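Local atomic coordinates of probable 3-hydroxybutyryl-CoA dehydrogenase (Escherichia coli, PDB entry 3MOG), a protein that catalyses the NAD-dependent oxidation of 3-hydroxyadipyl-CoA to 3-oxoadipyl-CoA in the bacterial degradation of phenylacetate. Residues G313-D318 / I369-Q374; P340-D345 / S363-A368. All blocks are in the same frame, centred on the assembly; numbering follows the deposited sequence.

Contact 1. Residues G313-D318 / I369-Q374; sequences GVTEID and IYYLQQ
Ile317 meets Tyr371 through a single methyl group: its CD1 lies 3.7 Å from Tyr371 CD1 and 4.0 Å from Tyr371 CB, at the root of the aromatic ring. The approach to the ring is oblique. Farther out on the ring, also obliquely, Thr315 makes a looser touch, with its CG2 4.3 Å from Tyr371 CE1. Two residues apart on strand 314-317, Ile317 and Thr315 direct their side chains to the same face of the sheet, so the ring extends along both of them. Tyr371 reaches them because its CG is anti to the backbone N (chi1 171°), which carries the ring away from helix 362-373 toward the strand. The helix belongs to the reduced Rossmann-fold domain; strand 314-317 is the next-to-outermost strand of its six-stranded mixed sheet, between strands 307-309 and 320-324. Both neighbouring strands join the packing. Leu322 touches Ile317 and Tyr371, while Val307 and Lys309 also meet the tyrosine. Pro304 packs on Ile317, and at the end of the helix the amide of Gln373 is held by the backbone of Glu296 and Val298.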
loop_
_atom_site.group_PDB
_atom_site.type_symbol
_atom_site.label_atom_id
_atom_site.label_comp_id
_atom_site.label_asym_id
_atom_site.label_seq_id
_atom_site.Cartn_x
_atom_site.Cartn_y
_atom_site.Cartn_z
ATOM N N GLY C 313 -35.902 -6.960 -4.642
ATOM C CA GLY C 313 -35.941 -6.140 -3.420
ATOM C C GLY C 313 -36.587 -4.768 -3.536
ATOM O O GLY C 313 -36.182 -3.828 -2.849
ATOM N N VAL C 314 -37.578 -4.646 -4.417
ATOM C CA VAL C 314 -38.291 -3.390 -4.602
ATOM C C VAL C 314 -39.735 -3.562 -4.111
ATOM O O VAL C 314 -40.416 -4.533 -4.475
ATOM C CB VAL C 314 -38.280 -2.916 -6.093
ATOM C CG1 VAL C 314 -38.841 -1.512 -6.226
ATOM C CG2 VAL C 314 -36.875 -2.950 -6.689
ATOM N N THR C 315 -40.178 -2.631 -3.263
ATOM C CA THR C 315 -41.599 -2.462 -2.923
ATOM C C THR C 315 -42.052 -1.045 -3.287
ATOM O O THR C 315 -41.422 -0.057 -2.887
ATOM C CB THR C 315 -41.858 -2.696 -1.433
ATOM O OG1 THR C 315 -41.282 -3.942 -1.043
ATOM C CG2 THR C 315 -43.353 -2.746 -1.147
ATOM N N GLU C 316 -43.135 -0.936 -4.051
ATOM C CA GLU C 316 -43.675 0.388 -4.334
ATOM C C GLU C 316 -44.893 0.721 -3.462
ATOM O O GLU C 316 -45.902 0.017 -3.464
ATOM C CB GLU C 316 -43.819 0.647 -5.848
ATOM C CG GLU C 316 -45.188 0.827 -6.452
ATOM C CD GLU C 316 -45.086 1.326 -7.883
ATOM O OE1 GLU C 316 -45.609 2.427 -8.164
ATOM O OE2 GLU C 316 -44.458 0.632 -8.717
ATOM N N ILE C 317 -44.727 1.765 -2.656
ATOM C CA ILE C 317 -45.688 2.180 -1.642
ATOM C C ILE C 317 -46.148 3.573 -2.059
ATOM O O ILE C 317 -45.409 4.543 -1.894
ATOM C CB ILE C 317 -45.019 2.206 -0.246
ATOM C CG1 ILE C 317 -44.374 0.848 0.064
ATOM C CG2 ILE C 317 -46.012 2.546 0.825
ATOM C CD1 ILE C 317 -43.419 0.854 1.224
ATOM N N ASP C 318 -47.364 3.646 -2.611
ATOM C CA ASP C 318 -47.875 4.822 -3.331
ATOM C C ASP C 318 -46.884 5.296 -4.405
ATOM O O ASP C 318 -46.789 4.673 -5.460
ATOM C CB ASP C 318 -48.322 5.944 -2.370
ATOM C CG ASP C 318 -49.574 5.570 -1.562
ATOM O OD1 ASP C 318 -50.374 4.731 -2.024
ATOM O OD2 ASP C 318 -49.765 6.116 -0.457
ATOM N N ILE C 369 -41.972 3.890 6.635
ATOM C CA ILE C 369 -41.724 3.498 8.031
ATOM C C ILE C 369 -42.944 2.755 8.586
ATOM O O ILE C 369 -42.792 1.715 9.246
ATOM C CB ILE C 369 -41.353 4.718 8.940
ATOM C CG1 ILE C 369 -40.023 5.332 8.500
ATOM C CG2 ILE C 369 -41.284 4.316 10.427
ATOM C CD1 ILE C 369 -39.659 6.649 9.193
ATOM N N TYR C 370 -44.138 3.285 8.292
ATOM C CA TYR C 370 -45.402 2.676 8.714
ATOM C C TYR C 370 -45.516 1.248 8.183
ATOM O O TYR C 370 -45.724 0.315 8.955
ATOM C CB TYR C 370 -46.626 3.514 8.273
ATOM C CG TYR C 370 -47.964 2.851 8.604
ATOM C CD1 TYR C 370 -48.533 2.965 9.881
ATOM C CD2 TYR C 370 -48.648 2.093 7.646
ATOM C CE1 TYR C 370 -49.748 2.340 10.194
ATOM C CE2 TYR C 370 -49.855 1.461 7.947
ATOM C CZ TYR C 370 -50.403 1.591 9.219
ATOM O OH TYR C 370 -51.599 0.969 9.505
ATOM N N TYR C 371 -45.373 1.096 6.868
ATOM C CA TYR C 371 -45.440 -0.208 6.213
ATOM C C TYR C 371 -44.563 -1.259 6.886
ATOM O O TYR C 371 -44.995 -2.399 7.087
ATOM C CB TYR C 371 -45.062 -0.090 4.731
ATOM C CG TYR C 371 -44.911 -1.430 4.048
ATOM C CD1 TYR C 371 -43.644 -1.923 3.696
ATOM C CD2 TYR C 371 -46.029 -2.221 3.775
ATOM C CE1 TYR C 371 -43.503 -3.162 3.080
ATOM C CE2 TYR C 371 -45.900 -3.463 3.164
ATOM C CZ TYR C 371 -44.637 -3.924 2.812
ATOM O OH TYR C 371 -44.514 -5.149 2.204
ATOM N N LEU C 372 -43.340 -0.860 7.233
ATOM C CA LEU C 372 -42.369 -1.761 7.830
ATOM C C LEU C 372 -42.757 -2.175 9.239
ATOM O O LEU C 372 -42.656 -3.356 9.589
ATOM C CB LEU C 372 -40.973 -1.125 7.827
ATOM C CG LEU C 372 -40.298 -0.990 6.460
ATOM C CD1 LEU C 372 -39.050 -0.129 6.552
ATOM C CD2 LEU C 372 -39.980 -2.360 5.892
ATOM N N GLN C 373 -43.203 -1.196 10.030
ATOM C CA GLN C 373 -43.613 -1.401 11.423
ATOM C C GLN C 373 -44.785 -2.369 11.520
ATOM O O GLN C 373 -44.849 -3.188 12.441
ATOM C CB GLN C 373 -43.994 -0.071 12.072
ATOM C CG GLN C 373 -42.819 0.792 12.499
ATOM C CD GLN C 373 -43.247 2.186 12.927
ATOM O OE1 GLN C 373 -44.318 2.665 12.550
ATOM N NE2 GLN C 373 -42.406 2.849 13.710
ATOM N N GLN C 374 -45.684 -2.290 10.542
ATOM C CA GLN C 374 -46.851 -3.160 10.479
ATOM C C GLN C 374 -46.491 -4.602 10.080
ATOM O O GLN C 374 -47.369 -5.471 10.004
ATOM C CB GLN C 374 -47.900 -2.562 9.527
ATOM C CG GLN C 374 -49.355 -2.743 9.996
ATOM C CD GLN C 374 -49.642 -2.107 11.357
ATOM O OE1 GLN C 374 -49.233 -0.972 11.631
ATOM N NE2 GLN C 374 -50.357 -2.838 12.212
#

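Contact 2. Residues P340-D345 / S363-A368; sequences PVVVID and SATRKA
Val342 projects from strand 341-345 into the flank of helix 362-373 and makes the larger part of the strand's side of this contact. Beginning at the branch point, its CB is 4.1 Å from Ala368 CB. One methyl, CG2, goes deeper: it lies 3.8 Å from Ala368 CB and 4.2 Å from Thr365 CA, against the helix backbone itself. This placement follows from a chi1 of 180°, which leaves CG2 anti to the carbonyl carbon and beside the backbone N. The other methyl, CG1, stands farther off, 4.5 Å from Ala368 CB. Ile354 of strand 351-356 and Leu322 of strand 320-324 add to the apolar surroundings of the valine.

One helical turn earlier, the CB of Ala364 rests against Pro340, 3.8 Å from Pro340 CB and 3.9 Å from Pro340 CG, so the pyrrolidine ring meets the methyl along one of its sides. Ala364 and Ala368, four residues apart, thus share one side of the helix, and their short side chains probably allow its backbone to approach the strand, as the contact of Val342 with the Thr365 backbone suggests. The arrangement is the α-on-β layer of a Rossmann-like domain: this helix lies over one face of the mixed sheet, while Val341 and Val343, facing the other way, meet helix 330-337.

A polar neighbour is Asn360, just ahead of the helix. Its ND2 gives a hydrogen bond to the carbonyl O of Val341 and a weak one to Thr365 OG1, while the residue also touches Pro340 and Val342. Between the two segments themselves the close contacts join aliphatic carbons, without hydrogen bonds, so cohesion rests on shape and burial rather than on directional bonds.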
loop_
_atom_site.group_PDB
_atom_site.type_symbol
_atom_site.label_atom_id
_atom_site.label_comp_id
_atom_site.label_asym_id
_atom_site.label_seq_id
_atom_site.Cartn_x
_atom_site.Cartn_y
_atom_site.Cartn_z
ATOM N N PRO C 340 -39.605 9.700 -4.616
ATOM C CA PRO C 340 -38.963 9.505 -3.329
ATOM C C PRO C 340 -38.529 8.056 -3.164
ATOM O O PRO C 340 -39.177 7.160 -3.715
ATOM C CB PRO C 340 -40.078 9.808 -2.318
ATOM C CG PRO C 340 -41.136 10.489 -3.085
ATOM C CD PRO C 340 -41.049 9.939 -4.458
ATOM N N VAL C 341 -37.443 7.840 -2.412
ATOM C CA VAL C 341 -36.866 6.514 -2.206
ATOM C C VAL C 341 -36.413 6.331 -0.759
ATOM O O VAL C 341 -35.733 7.192 -0.188
ATOM C CB VAL C 341 -35.680 6.225 -3.185
ATOM C CG1 VAL C 341 -35.023 4.890 -2.883
ATOM C CG2 VAL C 341 -36.137 6.218 -4.624
ATOM N N VAL C 342 -36.818 5.212 -0.160
ATOM C CA VAL C 342 -36.226 4.763 1.088
ATOM C C VAL C 342 -35.395 3.497 0.801
ATOM O O VAL C 342 -35.888 2.536 0.199
ATOM C CB VAL C 342 -37.295 4.527 2.189
ATOM C CG1 VAL C 342 -36.645 4.048 3.500
ATOM C CG2 VAL C 342 -38.090 5.792 2.437
ATOM N N VAL C 343 -34.126 3.520 1.197
ATOM C CA VAL C 343 -33.266 2.344 1.085
ATOM C C VAL C 343 -33.334 1.517 2.385
ATOM O O VAL C 343 -33.220 2.066 3.472
ATOM C CB VAL C 343 -31.810 2.738 0.711
ATOM C CG1 VAL C 343 -30.819 1.654 1.091
ATOM C CG2 VAL C 343 -31.714 3.032 -0.788
ATOM N N ILE C 344 -33.550 0.211 2.264
ATOM C CA ILE C 344 -33.613 -0.662 3.431
ATOM C C ILE C 344 -32.481 -1.701 3.434
ATOM O O ILE C 344 -32.051 -2.202 2.390
ATOM C CB ILE C 344 -35.016 -1.336 3.579
ATOM C CG1 ILE C 344 -35.078 -2.255 4.788
ATOM C CG2 ILE C 344 -35.399 -2.128 2.338
ATOM C CD1 ILE C 344 -36.442 -2.875 5.009
ATOM N N ASP C 345 -32.017 -2.001 4.638
ATOM C CA ASP C 345 -30.940 -2.922 4.902
ATOM C C ASP C 345 -31.505 -3.950 5.858
ATOM O O ASP C 345 -31.631 -3.686 7.059
ATOM C CB ASP C 345 -29.830 -2.139 5.598
ATOM C CG ASP C 345 -28.580 -2.942 5.830
ATOM O OD1 ASP C 345 -27.878 -2.652 6.827
ATOM O OD2 ASP C 345 -28.279 -3.835 5.016
ATOM N N SER C 363 -43.428 12.943 4.503
ATOM C CA SER C 363 -44.667 12.177 4.378
ATOM C C SER C 363 -44.426 10.856 3.645
ATOM O O SER C 363 -45.006 9.824 3.992
ATOM C CB SER C 363 -45.748 12.999 3.658
ATOM O OG SER C 363 -45.313 13.426 2.377
ATOM N N ALA C 364 -43.565 10.904 2.631
ATOM C CA ALA C 364 -43.185 9.725 1.865
ATOM C C ALA C 364 -42.342 8.741 2.701
ATOM O O ALA C 364 -42.562 7.524 2.653
ATOM C CB ALA C 364 -42.452 10.152 0.603
ATOM N N THR C 365 -41.404 9.280 3.484
ATOM C CA THR C 365 -40.574 8.488 4.403
ATOM C C THR C 365 -41.465 7.783 5.433
ATOM O O THR C 365 -41.334 6.568 5.648
ATOM C CB THR C 365 -39.481 9.372 5.089
ATOM O OG1 THR C 365 -38.624 9.937 4.091
ATOM C CG2 THR C 365 -38.626 8.578 6.049
ATOM N N ARG C 366 -42.396 8.542 6.020
ATOM C CA ARG C 366 -43.333 8.013 7.021
ATOM C C ARG C 366 -44.205 6.877 6.493
ATOM O O ARG C 366 -44.408 5.899 7.199
ATOM C CB ARG C 366 -44.180 9.129 7.656
ATOM C CG ARG C 366 -43.428 9.896 8.745
ATOM C CD ARG C 366 -44.291 10.931 9.457
ATOM N NE ARG C 366 -43.619 11.472 10.641
ATOM C CZ ARG C 366 -42.791 12.519 10.641
ATOM N NH1 ARG C 366 -42.515 13.168 9.517
ATOM N NH2 ARG C 366 -42.234 12.922 11.776
ATOM N N LYS C 367 -44.686 6.986 5.257
ATOM C CA LYS C 367 -45.408 5.866 4.606
ATOM C C LYS C 367 -44.605 4.553 4.623
ATOM O O LYS C 367 -45.146 3.486 4.956
ATOM C CB LYS C 367 -45.797 6.205 3.162
ATOM C CG LYS C 367 -46.954 7.179 3.024
ATOM C CD LYS C 367 -47.188 7.536 1.558
ATOM C CE LYS C 367 -48.342 8.520 1.399
ATOM N NZ LYS C 367 -48.691 8.728 -0.039
ATOM N N ALA C 368 -43.319 4.649 4.269
ATOM C CA ALA C 368 -42.413 3.502 4.262
ATOM C C ALA C 368 -42.132 2.979 5.670
ATOM O O ALA C 368 -42.075 1.768 5.871
ATOM C CB ALA C 368 -41.115 3.849 3.548
#

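How the contacts relate
Contacts 1 and 2 sit about 7 Å apart, centre to centre, and both use helix 362-373: Ala364, Thr365 and Ala368 pack on segment 340-345, and Tyr371 in its last turn packs on strand 314-317, both in the six-stranded sheet. Contact 2 is nested within the chain loop closed by contact 1. They also touch directly. Ile317 CD1 lies 4.2 Å from Ala368 CA, and Leu372 CD2 lies 3.7 Å from Ile344 CD1, which joins their apolar layers. Asp318 OD2 and Lys367 NZ form a salt bridge of 2.9 Å between the two. This sheet is distinct from the eight-stranded one of the N-terminal NAD-binding domain.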